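Side-chain contact in lectin (Lotus tetragonolobus, PDB 2EIG), which is a calcium- and manganese-containing legume seed lectin that probably recognises L-fucosyl sugars and assembles as a tetramer: residues V83-P88 against L102-S107. Sequence-based numbering, arbitrary orientation.
Sequences VFFLAP and LGITDS
The carbonyl O of Leu102, a residue whose side chain packs on Val83, accepts a hydrogen bond from the hydroxyl of Ser205; the same serine pairs through its backbone with Val83, so one residue of strand 199-208 holds both sides of the contact. Between 83-88 and 102-107 themselves there is no hydrogen bond, and the evidence for their association is apolar. The methyl CG2 of Ile104 sits over one face of the Phe85 ring, 3.8 Å from its centroid and 14° off the normal, which meets the geometry of a CH-pi contact. Its approach is displaced toward the rim: Ile104 CG2 is 3.8 Å from Phe85 CD1 but 4.2 Å from Phe85 CD2. That methyl also meets Val83 CG2 tip to tip at 3.8 Å, so the one methyl rests on the valine and the ring at once. Ile104 chi1 of 58° places CG2 anti to the carbonyl carbon, while its other branch brings CD1 to 4.1 Å from Val83 CG2. The second valine methyl, CG1, runs across the leucine, 3.8 Å from Leu102 CD1. All four residues are buried. Gly103 O bonds to His42 NE2, and the His42 ring meets Phe85 edge-to-face, a further link between loop and strand. On the other side of strand 81-88, Phe84 packs on strand 61-72 of the second sheet of the legume lectin sandwich. Leu102 and Val83 both touch Glu118, a manganese ligand, and the leucine side chain lies about 5 Å from both metals. Dispersion and CH-pi packing therefore seat the loop on the sheet beside the metal sites, while the carbonyls of Leu102 and Gly103 are bonded by side chains of strands 199-208 and 39-50.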
loop_
_atom_site.group_PDB
_atom_site.type_symbol
_atom_site.label_atom_id
_atom_site.label_comp_id
_atom_site.label_asym_id
_atom_site.label_seq_id
_atom_site.Cartn_x
_atom_site.Cartn_y
_atom_site.Cartn_z
ATOM N N VAL A 83 5.217 -22.763 5.836
ATOM C CA VAL A 83 5.415 -21.386 5.420
ATOM C C VAL A 83 6.515 -21.238 4.408
ATOM O O VAL A 83 7.457 -21.988 4.450
ATOM C CB VAL A 83 5.648 -20.465 6.647
ATOM C CG1 VAL A 83 4.679 -20.904 7.779
ATOM C CG2 VAL A 83 7.126 -20.462 7.102
ATOM N N PHE A 84 6.356 -20.280 3.498
ATOM C CA PHE A 84 7.455 -19.678 2.814
ATOM C C PHE A 84 7.958 -18.476 3.647
ATOM O O PHE A 84 7.169 -17.633 4.083
ATOM C CB PHE A 84 7.078 -19.181 1.402
ATOM C CG PHE A 84 8.215 -18.441 0.729
ATOM C CD1 PHE A 84 9.269 -19.152 0.126
ATOM C CD2 PHE A 84 8.292 -17.058 0.786
ATOM C CE1 PHE A 84 10.328 -18.483 -0.450
ATOM C CE2 PHE A 84 9.334 -16.373 0.213
ATOM C CZ PHE A 84 10.360 -17.077 -0.431
ATOM N N PHE A 85 9.253 -18.417 3.867
ATOM C CA PHE A 85 9.840 -17.406 4.721
ATOM C C PHE A 85 11.245 -16.921 4.309
ATOM O O PHE A 85 12.044 -17.653 3.687
ATOM C CB PHE A 85 9.802 -17.791 6.230
ATOM C CG PHE A 85 10.904 -18.749 6.706
ATOM C CD1 PHE A 85 11.805 -18.337 7.659
ATOM C CD2 PHE A 85 10.953 -20.088 6.286
ATOM C CE1 PHE A 85 12.793 -19.206 8.187
ATOM C CE2 PHE A 85 11.967 -20.974 6.782
ATOM C CZ PHE A 85 12.863 -20.539 7.747
ATOM N N LEU A 86 11.463 -15.646 4.613
ATOM C CA LEU A 86 12.747 -14.991 4.649
ATOM C C LEU A 86 13.144 -14.793 6.094
ATOM O O LEU A 86 12.317 -14.344 6.956
ATOM C CB LEU A 86 12.666 -13.599 4.015
ATOM C CG LEU A 86 12.619 -13.535 2.487
ATOM C CD1 LEU A 86 11.364 -14.215 1.980
ATOM C CD2 LEU A 86 12.591 -12.056 2.071
ATOM N N ALA A 87 14.395 -15.107 6.366
ATOM C CA ALA A 87 14.976 -14.949 7.703
ATOM C C ALA A 87 16.472 -14.598 7.563
ATOM O O ALA A 87 17.089 -14.962 6.552
ATOM C CB ALA A 87 14.791 -16.178 8.502
ATOM N N PRO A 88 17.046 -13.927 8.586
ATOM C CA PRO A 88 18.435 -13.588 8.577
ATOM C C PRO A 88 19.243 -14.785 8.181
ATOM O O PRO A 88 19.076 -15.887 8.717
ATOM C CB PRO A 88 18.708 -13.223 10.059
ATOM C CG PRO A 88 17.457 -12.530 10.428
ATOM C CD PRO A 88 16.421 -13.495 9.856
ATOM N N LEU A 102 5.329 -22.800 14.045
ATOM C CA LEU A 102 5.687 -23.018 12.633
ATOM C C LEU A 102 7.170 -23.146 12.312
ATOM O O LEU A 102 7.547 -23.125 11.147
ATOM C CB LEU A 102 4.953 -22.015 11.689
ATOM C CG LEU A 102 3.425 -22.225 11.657
ATOM C CD1 LEU A 102 2.666 -21.088 10.988
ATOM C CD2 LEU A 102 2.975 -23.577 10.985
ATOM N N GLY A 103 7.997 -23.368 13.325
ATOM C CA GLY A 103 9.434 -23.474 13.160
ATOM C C GLY A 103 10.061 -22.127 12.827
ATOM O O GLY A 103 11.213 -22.073 12.425
ATOM N N ILE A 104 9.300 -21.046 12.980
ATOM C CA ILE A 104 9.811 -19.691 12.634
ATOM C C ILE A 104 9.845 -18.732 13.831
ATOM O O ILE A 104 10.581 -17.759 13.842
ATOM C CB ILE A 104 9.048 -19.034 11.461
ATOM C CG1 ILE A 104 7.533 -18.898 11.758
ATOM C CG2 ILE A 104 9.352 -19.805 10.115
ATOM C CD1 ILE A 104 6.683 -18.340 10.624
ATOM N N THR A 105 9.047 -19.015 14.831
ATOM C CA THR A 105 8.940 -18.125 15.988
ATOM C C THR A 105 9.422 -18.880 17.211
ATOM O O THR A 105 8.884 -19.923 17.528
ATOM C CB THR A 105 7.468 -17.669 16.174
ATOM O OG1 THR A 105 7.137 -16.739 15.128
ATOM C CG2 THR A 105 7.232 -17.002 17.555
ATOM N N ASP A 106 10.418 -18.326 17.891
ATOM C CA ASP A 106 10.738 -18.681 19.248
ATOM C C ASP A 106 9.667 -18.035 20.154
ATOM O O ASP A 106 9.622 -16.800 20.302
ATOM C CB ASP A 106 12.110 -18.114 19.593
ATOM C CG ASP A 106 12.545 -18.402 21.033
ATOM O OD1 ASP A 106 13.741 -18.247 21.291
ATOM O OD2 ASP A 106 11.736 -18.774 21.899
ATOM N N SER A 107 8.836 -18.878 20.761
ATOM C CA SER A 107 7.689 -18.447 21.531
ATOM C C SER A 107 8.068 -17.706 22.808
ATOM O O SER A 107 7.224 -16.991 23.350
ATOM C CB SER A 107 6.753 -19.625 21.880
ATOM O OG SER A 107 7.322 -20.448 22.865
#